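Local coordinates for chorismate mutase and shikimate 5-dehydrogenase fusion protein (Clostridium acetobutylicum, PDB 3FBT), which is a chorismate mutase/shikimate dehydrogenase fusion whose C-terminal dehydrogenase part catalyses the reversible NADPH-linked reduction of 3-dehydroshikimate to shikimate, at the interface of chains A and B. Numbering follows the deposited sequence. Chains: chain A/B, chorismate mutase and shikimate 5-dehydrogenase fusion protein.

Contact 1: the interface of chains A and B. Residues chain A 49-50, 52-53, 56; chain B 46, 49-50, 53.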
ATOM      1  N   GLU A  49       9.099   0.079  13.865  1.00 45.90           N
ATOM      2  CA  GLU A  49       9.336  -0.785  12.711  1.00 46.87           C
ATOM      3  C   GLU A  49       8.339  -0.572  11.523  1.00 44.24           C
ATOM      4  O   GLU A  49       8.756  -0.499  10.374  1.00 44.44           O
ATOM      5  CB  GLU A  49       9.415  -2.268  13.123  1.00 47.99           C
ATOM      6  CG  GLU A  49      10.270  -2.553  14.353  1.00 53.30           C
ATOM      7  CD  GLU A  49       9.409  -2.588  15.615  1.00 60.86           C
ATOM      8  OE1 GLU A  49       9.133  -1.523  16.275  1.00 56.92           O
ATOM      9  OE2 GLU A  49       8.990  -3.726  15.950  1.00 66.88           O
ATOM     10  N   SER A  50       7.038  -0.398  11.773  1.00 43.24           N
ATOM     11  CA  SER A  50       6.143  -0.131  10.629  1.00 41.07           C
ATOM     12  C   SER A  50       6.428   1.168   9.911  1.00 40.89           C
ATOM     13  O   SER A  50       6.434   1.240   8.674  1.00 41.16           O
ATOM     14  CB  SER A  50       4.665  -0.138  11.045  1.00 42.40           C
ATOM     15  OG  SER A  50       4.531  -1.021  12.102  1.00 41.83           O
ATOM     16  N   ASP A  52       9.244   2.593   9.691  1.00 40.60           N
ATOM     17  CA  ASP A  52      10.495   2.402   8.947  0.50 41.82           C
ATOM     18  C   ASP A  52      10.155   1.716   7.611  1.00 41.63           C
ATOM     19  O   ASP A  52      10.663   2.071   6.535  1.00 42.27           O
ATOM     20  CB  ASP A  52      11.489   1.532   9.737  0.50 42.24           C
ATOM     21  CG  ASP A  52      12.159   2.267  10.939  0.50 46.56           C
ATOM     22  OD1 ASP A  52      12.121   3.520  11.027  0.50 52.59           O
ATOM     23  OD2 ASP A  52      12.755   1.570  11.809  0.50 47.23           O
ATOM     24  N   THR A  53       9.289   0.713   7.667  1.00 41.30           N
ATOM     25  CA  THR A  53       8.941   0.060   6.401  1.00 40.10           C
ATOM     26  C   THR A  53       8.197   1.009   5.499  1.00 38.89           C
ATOM     27  O   THR A  53       8.433   1.047   4.292  1.00 36.51           O
ATOM     28  CB  THR A  53       8.076  -1.184   6.596  1.00 39.65           C
ATOM     29  OG1 THR A  53       8.787  -2.120   7.412  1.00 41.38           O
ATOM     30  CG2 THR A  53       7.761  -1.760   5.268  1.00 40.65           C
ATOM     31  N   ILE A  56      10.601   2.848   3.710  1.00 44.23           N
ATOM     32  CA  ILE A  56      11.239   1.943   2.713  1.00 45.54           C
ATOM     33  C   ILE A  56      10.418   1.632   1.464  1.00 44.78           C
ATOM     34  O   ILE A  56      10.908   1.685   0.360  1.00 45.44           O
ATOM     35  CB  ILE A  56      11.779   0.671   3.352  1.00 45.35           C
ATOM     36  CG1 ILE A  56      12.943   1.010   4.310  1.00 45.73           C
ATOM     37  CG2 ILE A  56      12.303  -0.247   2.286  1.00 48.80           C
ATOM     38  CD1 ILE A  56      13.171  -0.090   5.359  1.00 42.27           C
TER
ATOM     39  N   LYS B  46      16.967  -5.084   5.575  1.00 58.87           N
ATOM     40  CA  LYS B  46      15.593  -4.798   5.965  1.00 57.49           C
ATOM     41  C   LYS B  46      14.566  -5.859   5.539  1.00 56.39           C
ATOM     42  O   LYS B  46      13.371  -5.590   5.530  1.00 55.33           O
ATOM     43  CB  LYS B  46      15.201  -3.455   5.400  1.00 57.81           C
ATOM     44  CG  LYS B  46      15.830  -2.343   6.173  1.00 59.46           C
ATOM     45  CD  LYS B  46      15.614  -2.612   7.687  1.00 59.73           C
ATOM     46  CE  LYS B  46      16.329  -1.564   8.542  1.00 60.14           C
ATOM     47  NZ  LYS B  46      16.472  -0.284   7.782  1.00 61.21           N
ATOM     48  N   GLU B  49      12.342  -6.994   8.524  1.00 53.66           N
ATOM     49  CA  GLU B  49      11.460  -5.962   8.990  1.00 53.93           C
ATOM     50  C   GLU B  49      10.352  -5.759   7.963  1.00 52.22           C
ATOM     51  O   GLU B  49       9.164  -5.722   8.312  1.00 51.88           O
ATOM     52  CB  GLU B  49      12.206  -4.658   9.306  1.00 54.69           C
ATOM     53  CG  GLU B  49      11.408  -3.753  10.294  1.00 58.46           C
ATOM     54  CD  GLU B  49      12.021  -2.376  10.458  1.00 63.58           C
ATOM     55  OE1 GLU B  49      11.986  -1.578   9.499  1.00 66.16           O
ATOM     56  OE2 GLU B  49      12.566  -2.093  11.546  1.00 67.65           O
ATOM     57  N   SER B  50      10.734  -5.657   6.696  1.00 50.64           N
ATOM     58  CA  SER B  50       9.749  -5.411   5.662  1.00 50.00           C
ATOM     59  C   SER B  50       8.650  -6.477   5.705  1.00 49.32           C
ATOM     60  O   SER B  50       7.491  -6.121   5.892  1.00 48.44           O
ATOM     61  CB  SER B  50      10.370  -5.372   4.269  1.00 50.32           C
ATOM     62  OG  SER B  50      11.129  -4.189   4.106  1.00 49.29           O
ATOM     63  N   THR B  53       6.414  -6.174   8.544  1.00 45.46           N
ATOM     64  CA  THR B  53       5.394  -5.097   8.366  1.00 44.33           C
ATOM     65  C   THR B  53       4.263  -5.518   7.420  1.00 43.82           C
ATOM     66  O   THR B  53       3.047  -5.310   7.688  1.00 44.38           O
ATOM     67  CB  THR B  53       5.936  -3.716   7.897  1.00 44.49           C
ATOM     68  OG1 THR B  53       7.012  -3.278   8.737  1.00 42.96           O
ATOM     69  CG2 THR B  53       4.782  -2.621   7.980  1.00 44.46           C
TER

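Contact 2: the interface of chains A and B. Residues chain A 7, 38-41, 54; chain B 4, 7, 56-57.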
ATOM      1  N   ILE A   7       0.740   4.749  -2.134  1.00 35.09           N
ATOM      2  CA  ILE A   7       0.001   4.221  -1.001  1.00 34.99           C
ATOM      3  C   ILE A   7      -0.101   5.299   0.121  1.00 35.49           C
ATOM      4  O   ILE A   7       0.900   5.763   0.632  1.00 36.23           O
ATOM      5  CB  ILE A   7       0.719   2.956  -0.443  1.00 34.71           C
ATOM      6  CG1 ILE A   7       0.865   1.861  -1.525  1.00 32.99           C
ATOM      7  CG2 ILE A   7      -0.014   2.440   0.823  1.00 33.82           C
ATOM      8  CD1 ILE A   7       1.907   0.865  -1.188  1.00 36.20           C
ATOM      9  N   ASN A  38      -5.711   3.584   2.849  1.00 35.05           N
ATOM     10  CA  ASN A  38      -6.102   2.474   3.638  1.00 36.42           C
ATOM     11  C   ASN A  38      -5.959   2.794   5.128  1.00 36.62           C
ATOM     12  O   ASN A  38      -5.115   3.599   5.515  1.00 35.28           O
ATOM     13  CB  ASN A  38      -5.150   1.285   3.331  1.00 36.34           C
ATOM     14  CG  ASN A  38      -5.566   0.527   2.100  1.00 36.85           C
ATOM     15  OD1 ASN A  38      -6.468   0.941   1.354  1.00 36.27           O
ATOM     16  ND2 ASN A  38      -4.936  -0.576   1.873  1.00 32.61           N
ATOM     17  N   LEU A  39      -6.798   2.137   5.944  1.00 35.80           N
ATOM     18  CA  LEU A  39      -6.629   2.176   7.387  1.00 35.42           C
ATOM     19  C   LEU A  39      -5.676   1.052   7.749  1.00 35.15           C
ATOM     20  O   LEU A  39      -5.913  -0.104   7.356  1.00 34.36           O
ATOM     21  CB  LEU A  39      -8.011   1.944   8.051  1.00 35.97           C
ATOM     22  CG  LEU A  39      -9.175   2.735   7.434  1.00 36.54           C
ATOM     23  CD1 LEU A  39     -10.521   2.474   8.174  1.00 41.86           C
ATOM     24  CD2 LEU A  39      -8.860   4.152   7.569  1.00 37.60           C
ATOM     25  N   PHE A  40      -4.598   1.383   8.461  1.00 34.10           N
ATOM     26  CA  PHE A  40      -3.568   0.436   8.857  1.00 35.66           C
ATOM     27  C   PHE A  40      -3.566   0.280  10.360  1.00 37.37           C
ATOM     28  O   PHE A  40      -3.153   1.216  11.097  1.00 37.46           O
ATOM     29  CB  PHE A  40      -2.159   0.950   8.426  1.00 35.93           C
ATOM     30  CG  PHE A  40      -1.982   1.098   6.930  1.00 36.01           C
ATOM     31  CD1 PHE A  40      -2.109   0.012   6.113  1.00 35.24           C
ATOM     32  CD2 PHE A  40      -1.687   2.333   6.340  1.00 40.29           C
ATOM     33  CE1 PHE A  40      -1.970   0.111   4.725  1.00 34.33           C
ATOM     34  CE2 PHE A  40      -1.557   2.457   4.954  1.00 35.34           C
ATOM     35  CZ  PHE A  40      -1.668   1.326   4.152  1.00 37.01           C
ATOM     36  N   GLU A  41      -3.977  -0.892  10.851  1.00 37.44           N
ATOM     37  CA  GLU A  41      -3.806  -1.184  12.262  1.00 39.73           C
ATOM     38  C   GLU A  41      -2.429  -1.637  12.659  1.00 40.52           C
ATOM     39  O   GLU A  41      -1.957  -2.629  12.181  1.00 41.28           O
ATOM     40  CB  GLU A  41      -4.877  -2.180  12.735  1.00 38.70           C
ATOM     41  CG  GLU A  41      -6.308  -1.503  12.580  1.00 44.48           C
ATOM     42  CD  GLU A  41      -7.479  -2.473  12.860  1.00 53.50           C
ATOM     43  OE1 GLU A  41      -7.606  -3.506  12.160  1.00 58.93           O
ATOM     44  OE2 GLU A  41      -8.282  -2.185  13.770  1.00 55.76           O
ATOM     45  N   PHE A  54       7.299   1.813   6.056  1.00 38.16           N
ATOM     46  CA  PHE A  54       6.609   2.756   5.164  1.00 38.57           C
ATOM     47  C   PHE A  54       7.624   3.646   4.459  1.00 39.09           C
ATOM     48  O   PHE A  54       7.522   3.995   3.277  1.00 38.25           O
ATOM     49  CB  PHE A  54       5.580   3.607   5.938  1.00 38.84           C
ATOM     50  CG  PHE A  54       4.290   2.858   6.232  1.00 40.33           C
ATOM     51  CD1 PHE A  54       3.461   2.480   5.200  1.00 38.53           C
ATOM     52  CD2 PHE A  54       3.932   2.525   7.537  1.00 40.97           C
ATOM     53  CE1 PHE A  54       2.284   1.759   5.468  1.00 44.41           C
ATOM     54  CE2 PHE A  54       2.771   1.788   7.801  1.00 43.76           C
ATOM     55  CZ  PHE A  54       1.940   1.411   6.762  1.00 38.14           C
TER
ATOM     56  N   ASN B   4     -10.478  -1.318   2.622  1.00 44.24           N
ATOM     57  CA  ASN B   4      -9.122  -1.207   2.135  1.00 41.07           C
ATOM     58  C   ASN B   4      -8.925  -1.815   0.738  1.00 41.38           C
ATOM     59  O   ASN B   4      -9.606  -2.763   0.352  1.00 42.05           O
ATOM     60  CB  ASN B   4      -8.222  -1.881   3.151  1.00 38.91           C
ATOM     61  CG  ASN B   4      -7.977  -0.970   4.319  1.00 39.82           C
ATOM     62  OD1 ASN B   4      -8.399   0.174   4.273  1.00 33.72           O
ATOM     63  ND2 ASN B   4      -7.271  -1.423   5.327  1.00 39.69           N
ATOM     64  N   ILE B   7      -3.123  -4.734  -1.019  1.00 34.37           N
ATOM     65  CA  ILE B   7      -1.847  -4.394  -1.540  1.00 34.89           C
ATOM     66  C   ILE B   7      -1.050  -5.693  -1.881  1.00 36.35           C
ATOM     67  O   ILE B   7      -0.834  -6.557  -1.038  1.00 38.07           O
ATOM     68  CB  ILE B   7      -1.069  -3.569  -0.494  1.00 34.87           C
ATOM     69  CG1 ILE B   7      -1.893  -2.274  -0.226  1.00 35.13           C
ATOM     70  CG2 ILE B   7       0.341  -3.271  -1.041  1.00 33.09           C
ATOM     71  CD1 ILE B   7      -1.441  -1.523   1.055  1.00 39.09           C
ATOM     72  N   ILE B  56       1.659  -7.290   9.078  1.00 46.55           N
ATOM     73  CA  ILE B  56       0.845  -6.501  10.011  1.00 46.61           C
ATOM     74  C   ILE B  56      -0.207  -5.720   9.269  1.00 47.16           C
ATOM     75  O   ILE B  56      -1.329  -5.533   9.761  1.00 49.92           O
ATOM     76  CB  ILE B  56       1.754  -5.550  10.897  1.00 47.05           C
ATOM     77  CG1 ILE B  56       2.430  -6.359  11.984  1.00 48.16           C
ATOM     78  CG2 ILE B  56       0.988  -4.401  11.496  1.00 46.48           C
ATOM     79  CD1 ILE B  56       3.553  -5.620  12.713  1.00 49.32           C
ATOM     80  N   ILE B  57       0.102  -5.282   8.064  1.00 45.33           N
ATOM     81  CA  ILE B  57      -0.854  -4.512   7.346  1.00 43.42           C
ATOM     82  C   ILE B  57      -1.675  -5.412   6.442  1.00 42.88           C
ATOM     83  O   ILE B  57      -2.375  -4.947   5.540  1.00 43.83           O
ATOM     84  CB  ILE B  57      -0.213  -3.317   6.608  1.00 42.62           C
ATOM     85  CG1 ILE B  57       0.724  -3.796   5.496  1.00 43.55           C
ATOM     86  CG2 ILE B  57       0.619  -2.449   7.615  1.00 41.35           C
ATOM     87  CD1 ILE B  57       1.278  -2.723   4.616  1.00 42.44           C
TER

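Contact 1: the interface of chains A and B
Helix 47-56 of the substrate-binding domain of shikimate dehydrogenase packs against its own copy in the homodimer, and A:Thr53 and B:Thr53 meet tip to tip where the two helices come together. Their hydroxyls share a hydrogen bond, OG1 to OG1 at 2.5 Å, whose direction is not decided. OG1 of A:Thr53 lies anti to its own carbonyl carbon, beside the backbone N (chi1 -59°), which also puts it 3.4 Å from the backbone O of A:Glu49, a weak bond one turn back; B:Thr53 repeats this with B:Glu49. That weak bond would let one hydroxyl give its proton back to its helix while receiving the other's. The carbons behind the hydroxyls are close as well, CB to CB at 3.6 Å.

Beside this pair, B:Glu49 reaches across chain A's helix. Its CG stands anti to the backbone N (chi1 -158°) and the chain runs on extended, which brings the carboxylate over the CB of A:Glu49, CD to CB at 3.7 Å. A:Glu49 turns off at CG and crosses it at about a right angle; its OE1 ends 5.9 Å from OE2 of B:Glu49, a separation that should ease the repulsion between like charges. A:Asp52 flanks the same carboxylate, with its own carboxylate plane turned modestly from it. These clustered acids may raise one another's proton affinity, though the ammonium NZ of B:Lys46, 5.8 Å from A:Asp52 OD2, may partly offset this.

Farther along the helix, the CD1 tip of A:Ile56 touches CG of B:Lys46 at 3.6 Å, the two side chains crossing nearly perpendicular. B:Ser50 OG hydrogen-bonds to B:Lys46 O at 3.0 Å, tying the helix start to the preceding 3-10 turn.

Contact 2: the interface of chains A and B
B:Asn4, in the N-terminal segment of the shikimate dehydrogenase substrate-binding domain, docks its side-chain amide on strand 35-41 of chain A, part of the homodimer interface. The polar contact is a two-pronged one with the backbone of A:Leu39. OD1 accepts from A:Leu39 N at 3.0 Å, the N-H standing tilted 25° from the carbonyl plane of the side chain. ND2 donates to A:Leu39 O at 2.8 Å, with that oxygen lying near the plane of the amide. Both bonds are moderately straight, and because the amide gives and takes at one residue, its rotation is fixed. The grip reads main-chain groups, so the A:Leu39 side chain has little part in it.

Stacking adds to this. The amide of A:Asn38 lies almost parallel to that of B:Asn4, 16° between their planes, with CG to CG at 3.6 Å. A:Asn38 has CG beside its backbone N, which lays its amide flat over the face of the partner's; its ND2 also reaches the CD1 tip of B:Ile7 at 3.7 Å.

The apolar contacts gather around A:Phe40. B:Ile57 comes over the rim of the ring at CD1, from the face that A:Phe54 also covers, its CB 3.9 Å from that CD1. CD1 of B:Ile7, by contrast, lies close to the ring plane, beyond CE1 of A:Phe40 at 4.1 Å. B:Ile57 holds CG1 between its backbone N and carbonyl carbon (chi1 66°), leaving CG2 directed at the phenyl rings. Within chain A, the CZ tip of A:Phe54 rests 3.8 Å above one face of the A:Phe40 ring, toward its rim, and probably helps hold that ring in place. CG2 of B:Ile56 touches the backbone O of A:Glu41.

Contact 1 and contact 2 have centres about 13 Å apart and belong to one two-fold interface, so each has a twin with the chains exchanged. Helix 47-56 ties them together: from both chains it makes up most of contact 1, joined by B:Lys46 of 3-10 helix 44-46, and it brings A:Phe54 and B:Ile56 to contact 2. Contact 2 adds strand 35-41, strand 6-12 through A:Ile7 and B:Ile7, and the N-terminal segment. Their centres lie about 19 and 17 Å from A:Lys69, the predicted proton acceptor, so the interface probably serves dimer assembly rather than touching the catalytic residue directly.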